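Uncharacterized HTH-type transcriptional regulator yydK (Bacillus subtilis subsp. subtilis, PDB 3BWG) is uncharacterised but probably binds DNA and regulates transcription, as a GntR-family protein with a helix-turn-helix domain and a UTRA domain. Local coordinates at residues B[123-128]-B[141-146]; B[147-152]-B[163-168]. All blocks are in the same frame, centred on the assembly; numbering follows the deposited sequence.

Contact 1 of 2, residues B[123-128]-B[141-146]; sequences IYYVKR and ESYYTK. With EDO (1,2-ethanediol), chain H.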
loop_
_atom_site.group_PDB
_atom_site.type_symbol
_atom_site.label_atom_id
_atom_site.label_comp_id
_atom_site.label_asym_id
_atom_site.label_seq_id
_atom_site.Cartn_x
_atom_site.Cartn_y
_atom_site.Cartn_z
ATOM N N ILE B 123 -13.388 19.193 -17.188
ATOM C CA ILE B 123 -13.401 18.039 -16.292
ATOM C C ILE B 123 -14.826 17.884 -15.772
ATOM O O ILE B 123 -15.560 18.886 -15.775
ATOM C CB ILE B 123 -12.335 18.133 -15.143
ATOM C CG1 ILE B 123 -12.427 19.428 -14.311
ATOM C CG2 ILE B 123 -10.921 18.061 -15.742
ATOM C CD1 ILE B 123 -13.257 19.349 -13.020
ATOM N N TYR B 124 -15.222 16.656 -15.392
ATOM C CA TYR B 124 -16.345 16.458 -14.463
ATOM C C TYR B 124 -15.880 16.673 -13.043
ATOM O O TYR B 124 -14.873 16.092 -12.636
ATOM C CB TYR B 124 -16.901 15.049 -14.517
ATOM C CG TYR B 124 -17.915 14.897 -15.575
ATOM C CD1 TYR B 124 -17.606 14.249 -16.776
ATOM C CD2 TYR B 124 -19.165 15.458 -15.417
ATOM C CE1 TYR B 124 -18.553 14.125 -17.772
ATOM C CE2 TYR B 124 -20.129 15.370 -16.422
ATOM C CZ TYR B 124 -19.827 14.698 -17.581
ATOM O OH TYR B 124 -20.787 14.613 -18.560
ATOM N N TYR B 125 -16.627 17.471 -12.278
ATOM C CA TYR B 125 -16.257 17.718 -10.897
ATOM C C TYR B 125 -17.252 17.064 -9.986
ATOM O O TYR B 125 -18.447 17.264 -10.145
ATOM C CB TYR B 125 -16.230 19.226 -10.625
ATOM C CG TYR B 125 -16.123 19.611 -9.167
ATOM C CD1 TYR B 125 -14.887 19.570 -8.518
ATOM C CD2 TYR B 125 -17.248 20.054 -8.439
ATOM C CE1 TYR B 125 -14.772 19.913 -7.204
ATOM C CE2 TYR B 125 -17.128 20.429 -7.100
ATOM C CZ TYR B 125 -15.878 20.338 -6.495
ATOM O OH TYR B 125 -15.666 20.693 -5.183
ATOM N N VAL B 126 -16.773 16.307 -9.007
ATOM C CA VAL B 126 -17.700 15.743 -8.037
ATOM C C VAL B 126 -17.346 16.042 -6.591
ATOM O O VAL B 126 -16.169 16.054 -6.212
ATOM C CB VAL B 126 -18.141 14.243 -8.343
ATOM C CG1 VAL B 126 -17.569 13.719 -9.635
ATOM C CG2 VAL B 126 -18.019 13.295 -7.139
ATOM N N LYS B 127 -18.358 16.409 -5.819
ATOM C CA LYS B 127 -18.182 16.694 -4.421
ATOM C C LYS B 127 -19.219 15.805 -3.712
ATOM O O LYS B 127 -20.422 15.879 -4.031
ATOM C CB LYS B 127 -18.436 18.176 -4.148
ATOM C CG LYS B 127 -18.222 18.548 -2.677
ATOM C CD LYS B 127 -18.788 19.925 -2.274
ATOM C CE LYS B 127 -17.808 21.033 -2.657
ATOM N NZ LYS B 127 -18.391 22.351 -2.207
ATOM N N ARG B 128 -18.762 14.936 -2.805
ATOM C CA ARG B 128 -19.677 14.018 -2.148
ATOM C C ARG B 128 -19.214 13.600 -0.754
ATOM O O ARG B 128 -18.003 13.580 -0.434
ATOM C CB ARG B 128 -19.993 12.806 -3.053
ATOM C CG ARG B 128 -18.920 11.745 -3.174
ATOM C CD ARG B 128 -19.247 10.716 -4.236
ATOM N NE ARG B 128 -18.045 9.920 -4.484
ATOM C CZ ARG B 128 -18.008 8.713 -5.035
ATOM N NH1 ARG B 128 -19.125 8.114 -5.435
ATOM N NH2 ARG B 128 -16.835 8.112 -5.181
ATOM N N GLU B 141 -13.563 15.365 -3.019
ATOM C CA GLU B 141 -13.693 16.111 -4.241
ATOM C C GLU B 141 -12.900 15.311 -5.235
ATOM O O GLU B 141 -11.742 14.921 -4.952
ATOM C CB GLU B 141 -13.060 17.500 -4.100
ATOM C CG GLU B 141 -13.885 18.518 -3.322
ATOM C CD GLU B 141 -13.169 19.881 -3.237
ATOM O OE1 GLU B 141 -13.488 20.808 -4.029
ATOM O OE2 GLU B 141 -12.266 20.008 -2.381
ATOM N N SER B 142 -13.507 15.028 -6.390
ATOM C CA SER B 142 -12.749 14.428 -7.469
ATOM C C SER B 142 -12.955 15.095 -8.813
ATOM O O SER B 142 -13.944 15.793 -9.044
ATOM C CB SER B 142 -12.969 12.929 -7.545
ATOM O OG SER B 142 -14.309 12.642 -7.293
ATOM N N TYR B 143 -11.982 14.889 -9.690
ATOM C CA TYR B 143 -11.958 15.555 -10.965
ATOM C C TYR B 143 -11.639 14.544 -12.025
ATOM O O TYR B 143 -10.619 13.911 -11.971
ATOM C CB TYR B 143 -10.858 16.619 -10.973
ATOM C CG TYR B 143 -10.841 17.557 -9.785
ATOM C CD1 TYR B 143 -11.314 18.865 -9.902
ATOM C CD2 TYR B 143 -10.297 17.153 -8.568
ATOM C CE1 TYR B 143 -11.249 19.747 -8.820
ATOM C CE2 TYR B 143 -10.249 18.003 -7.489
ATOM C CZ TYR B 143 -10.728 19.295 -7.610
ATOM O OH TYR B 143 -10.668 20.137 -6.527
ATOM N N TYR B 144 -12.484 14.459 -13.035
ATOM C CA TYR B 144 -12.327 13.471 -14.107
ATOM C C TYR B 144 -12.167 14.159 -15.417
ATOM O O TYR B 144 -12.980 14.992 -15.753
ATOM C CB TYR B 144 -13.580 12.592 -14.179
ATOM C CG TYR B 144 -13.809 11.855 -12.909
ATOM C CD1 TYR B 144 -13.437 10.503 -12.766
ATOM C CD2 TYR B 144 -14.387 12.499 -11.837
ATOM C CE1 TYR B 144 -13.648 9.843 -11.554
ATOM C CE2 TYR B 144 -14.600 11.868 -10.650
ATOM C CZ TYR B 144 -14.236 10.557 -10.509
ATOM O OH TYR B 144 -14.480 10.000 -9.282
ATOM N N THR B 145 -11.148 13.774 -16.176
ATOM C CA THR B 145 -10.929 14.322 -17.537
ATOM C C THR B 145 -12.101 13.954 -18.405
ATOM O O THR B 145 -12.335 12.799 -18.608
ATOM C CB THR B 145 -9.621 13.802 -18.161
ATOM O OG1 THR B 145 -8.533 14.075 -17.260
ATOM C CG2 THR B 145 -9.332 14.504 -19.496
ATOM N N LYS B 146 -12.849 14.942 -18.878
ATOM C CA LYS B 146 -14.107 14.722 -19.602
ATOM C C LYS B 146 -13.949 14.028 -20.979
ATOM O O LYS B 146 -14.815 13.267 -21.406
ATOM C CB LYS B 146 -14.882 16.050 -19.731
ATOM C CG LYS B 146 -16.310 15.837 -20.149
ATOM C CD LYS B 146 -17.175 17.015 -19.946
ATOM C CE LYS B 146 -18.508 16.812 -20.628
ATOM N NZ LYS B 146 -18.409 16.836 -22.132
HETATM C C1 EDO H . -11.192 16.560 0.676
HETATM O O1 EDO H . -10.986 17.148 1.955
HETATM C C2 EDO H . -11.986 17.544 -0.150
HETATM O O2 EDO H . -11.090 18.601 -0.518
#
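Strands 123-132 and 135-145 form an antiparallel hairpin in the UTRA domain. Tyr124 with Tyr144 and Val126 with Ser142 are its hydrogen-bonded pairs here; the Val126 N to Ser142 O bond (2.9 Å) is almost straight. On the face carrying Tyr125, Tyr143, Lys127 and Glu141, the Tyr125 ring swings anti to its backbone N (chi1 169°). Its OH thereby reaches Glu141, whose extended chain leans across to meet it. The bond from Tyr125 OH to Glu141 OE1 is very short, 2.5 Å. OE1 receives it through its anti lone pair and lies in the plane of the ring, while the carboxylate stands at 90° to that plane. The other oxygen, OE2, accepts a bond from O2 of an ethanediol (2.6 Å), probably from the crystallisation liquor and also bonded to Ser222 OG. Tyr143 runs alongside Tyr125, its CE1 3.7 Å from Tyr125 CD1 at the ring's edge, and Ile123 CD1 abuts the edge of Tyr143 at CD1 (3.7 Å). On the opposite face, Val126 sits nearly eclipsed (chi1 -3°), its CG1 pressed obliquely on Tyr144 CE2 at 3.6 Å. Ser142 OG bonds to Glu140 and only weakly to Tyr144 OH. Beyond the strand, Lys146 lays its CG 3.7 Å from Tyr124 CE1. A phenylalanine in place of Tyr125 would lose the hydroxyl grip on OE1 and is likely to leave the Glu141 carboxylate less firmly oriented. Accepting a short hydroxyl bond at each oxygen, Glu141 is probably ionised; Lys127 turns instead to Glu101.

Contact 2 of 2, residues B[147-152]-B[163-168]; sequences SIVTYL and HYIREG
The carbonyl oxygen of Tyr151 is the polar atom best held between the loop 147-152 and the helix 161-167, and at most one bond across the contact grips it: a weak one from Tyr164 OH, 2.7 Å away, not settled because the same proton has another acceptor within reach. The oxygen lies beside the phenol rather than straight beyond its hydroxyl, since Tyr164 CE2 is only 3.0 Å from Tyr151 O. This oblique approach fits the weakness of the bond. Tyr164 gets there because its CB already points at the loop and its CG stands anti to the backbone N (chi1 158°), so that the ring reaches out from the helix as a long arm. Leu152 leans on that arm obliquely, its CD2 3.8 Å from Tyr164 CE2, with CG anti to its own carbonyl carbon. Val149 comes to the ring's edge through CG1, more loosely, at 4.5 Å from Tyr164 CE2. The other branch of the same valine, CG2, faces Ile165 CD1 at 4.2 Å, and the two side chains cross at about a right angle. Val149 thus spreads its two methyls over neighbouring helix residues. Ile165 also packs on Leu171 of the following loop and on Ile173 and Phe216 of the sheet, so it joins the helix to the sheet. Gly168 N donates to Tyr164 O at 2.6 Å, and a beta carbon on Gly168 would run into Tyr164 CD1, so the backbone here passes close beside the tyrosine ring. Chemically the contact is chiefly apolar and small, which suggests that packing round the Tyr164 ring, more than the weak hydrogen bond, joins loop and helix here; Tyr124 of the sheet also packs on Tyr151 and Leu152.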
loop_
_atom_site.group_PDB
_atom_site.type_symbol
_atom_site.label_atom_id
_atom_site.label_comp_id
_atom_site.label_asym_id
_atom_site.label_seq_id
_atom_site.Cartn_x
_atom_site.Cartn_y
_atom_site.Cartn_z
ATOM N N SER B 147 -12.828 14.257 -21.663
ATOM C CA SER B 147 -12.628 13.628 -22.964
ATOM C C SER B 147 -12.305 12.142 -22.777
ATOM O O SER B 147 -12.395 11.362 -23.712
ATOM C CB SER B 147 -11.554 14.349 -23.763
ATOM O OG SER B 147 -10.316 14.326 -23.086
ATOM N N ILE B 148 -11.962 11.760 -21.544
ATOM C CA ILE B 148 -11.841 10.341 -21.164
ATOM C C ILE B 148 -13.171 9.803 -20.563
ATOM O O ILE B 148 -13.738 8.851 -21.058
ATOM C CB ILE B 148 -10.675 10.118 -20.168
ATOM C CG1 ILE B 148 -9.357 10.629 -20.798
ATOM C CG2 ILE B 148 -10.618 8.593 -19.783
ATOM C CD1 ILE B 148 -8.093 10.480 -19.920
ATOM N N VAL B 149 -13.642 10.416 -19.481
ATOM C CA VAL B 149 -14.887 9.985 -18.801
ATOM C C VAL B 149 -15.979 10.869 -19.352
ATOM O O VAL B 149 -16.186 12.006 -18.895
ATOM C CB VAL B 149 -14.766 10.160 -17.286
ATOM C CG1 VAL B 149 -16.023 9.680 -16.612
ATOM C CG2 VAL B 149 -13.484 9.438 -16.755
ATOM N N THR B 150 -16.617 10.387 -20.396
ATOM C CA THR B 150 -17.257 11.317 -21.313
ATOM C C THR B 150 -18.606 11.815 -20.804
ATOM O O THR B 150 -19.049 12.896 -21.206
ATOM C CB THR B 150 -17.396 10.742 -22.731
ATOM O OG1 THR B 150 -17.838 9.389 -22.632
ATOM C CG2 THR B 150 -16.051 10.825 -23.498
ATOM N N TYR B 151 -19.252 11.003 -19.966
ATOM C CA TYR B 151 -20.500 11.385 -19.313
ATOM C C TYR B 151 -20.609 10.779 -17.910
ATOM O O TYR B 151 -20.209 9.635 -17.676
ATOM C CB TYR B 151 -21.707 10.988 -20.169
ATOM C CG TYR B 151 -23.034 11.493 -19.613
ATOM C CD1 TYR B 151 -23.392 12.860 -19.695
ATOM C CD2 TYR B 151 -23.914 10.617 -18.974
ATOM C CE1 TYR B 151 -24.623 13.313 -19.170
ATOM C CE2 TYR B 151 -25.136 11.042 -18.469
ATOM C CZ TYR B 151 -25.482 12.375 -18.550
ATOM O OH TYR B 151 -26.696 12.768 -18.027
ATOM N N LEU B 152 -21.123 11.586 -16.972
ATOM C CA LEU B 152 -21.422 11.153 -15.618
ATOM C C LEU B 152 -22.805 11.667 -15.242
ATOM O O LEU B 152 -23.250 12.721 -15.718
ATOM C CB LEU B 152 -20.360 11.674 -14.607
ATOM C CG LEU B 152 -18.953 11.037 -14.640
ATOM C CD1 LEU B 152 -17.917 11.748 -13.665
ATOM C CD2 LEU B 152 -19.066 9.541 -14.366
ATOM N N HIS B 163 -16.800 1.372 -11.248
ATOM C CA HIS B 163 -17.659 0.387 -11.880
ATOM C C HIS B 163 -18.178 0.826 -13.242
ATOM O O HIS B 163 -18.109 0.040 -14.163
ATOM C CB HIS B 163 -18.818 -0.098 -10.993
ATOM C CG HIS B 163 -19.607 -1.206 -11.635
ATOM N ND1 HIS B 163 -19.194 -2.522 -11.607
ATOM C CD2 HIS B 163 -20.734 -1.180 -12.391
ATOM C CE1 HIS B 163 -20.057 -3.267 -12.280
ATOM N NE2 HIS B 163 -20.993 -2.477 -12.781
ATOM N N TYR B 164 -18.694 2.053 -13.367
ATOM C CA TYR B 164 -19.228 2.554 -14.641
ATOM C C TYR B 164 -18.112 2.689 -15.676
ATOM O O TYR B 164 -18.289 2.401 -16.860
ATOM C CB TYR B 164 -19.952 3.896 -14.431
ATOM C CG TYR B 164 -20.106 4.777 -15.663
ATOM C CD1 TYR B 164 -21.021 4.454 -16.704
ATOM C CD2 TYR B 164 -19.332 5.957 -15.790
ATOM C CE1 TYR B 164 -21.135 5.289 -17.868
ATOM C CE2 TYR B 164 -19.427 6.786 -16.924
ATOM C CZ TYR B 164 -20.328 6.467 -17.955
ATOM O OH TYR B 164 -20.416 7.357 -19.047
ATOM N N ILE B 165 -16.965 3.144 -15.194
ATOM C CA ILE B 165 -15.813 3.402 -16.028
ATOM C C ILE B 165 -15.379 2.126 -16.715
ATOM O O ILE B 165 -15.139 2.149 -17.916
ATOM C CB ILE B 165 -14.693 4.053 -15.199
ATOM C CG1 ILE B 165 -15.180 5.454 -14.810
ATOM C CG2 ILE B 165 -13.354 4.083 -15.998
ATOM C CD1 ILE B 165 -14.164 6.307 -14.091
ATOM N N ARG B 166 -15.318 1.033 -15.950
ATOM C CA ARG B 166 -14.871 -0.264 -16.436
ATOM C C ARG B 166 -15.983 -0.846 -17.296
ATOM O O ARG B 166 -15.779 -1.131 -18.477
ATOM C CB ARG B 166 -14.563 -1.248 -15.283
ATOM C CG ARG B 166 -13.350 -0.921 -14.374
ATOM C CD ARG B 166 -13.209 -1.989 -13.211
ATOM N NE ARG B 166 -13.792 -1.592 -11.899
ATOM C CZ ARG B 166 -14.841 -2.178 -11.279
ATOM N NH1 ARG B 166 -15.485 -3.217 -11.826
ATOM N NH2 ARG B 166 -15.253 -1.719 -10.093
ATOM N N GLU B 167 -17.162 -0.968 -16.682
ATOM C CA GLU B 167 -18.265 -1.719 -17.242
ATOM C C GLU B 167 -18.967 -0.951 -18.349
ATOM O O GLU B 167 -19.208 -1.510 -19.388
ATOM C CB GLU B 167 -19.246 -2.117 -16.140
ATOM C CG GLU B 167 -19.700 -3.559 -16.226
ATOM C CD GLU B 167 -18.549 -4.586 -16.148
ATOM O OE1 GLU B 167 -17.756 -4.561 -15.172
ATOM O OE2 GLU B 167 -18.452 -5.439 -17.060
ATOM N N GLY B 168 -19.231 0.337 -18.142
ATOM C CA GLY B 168 -20.049 1.126 -19.047
ATOM C C GLY B 168 -19.256 1.817 -20.127
ATOM O O GLY B 168 -19.675 1.826 -21.279
#

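How the contacts relate
Contact 1 closes at Lys146 and contact 2 opens with the next residue, so the two follow in series within the UTRA domain, with centres about 12 Å apart. Contact 1 joins two neighbouring strands of the six-stranded antiparallel sheet; contact 2 joins the loop leaving strand 135-145 to helix 161-167. They meet at Tyr124: its OH lies 3.3 Å from Tyr151 CA, and its CE1 lies 3.4 Å from Val149 O. The loop therefore folds back over the face bearing Tyr124 and Tyr144, and the helix follows on that side, where Ile161 touches Tyr144. Contact 1 thus supplies part of the sheet and contact 2 the loop and helix packed on it, in the domain type that commonly senses effectors in such regulators.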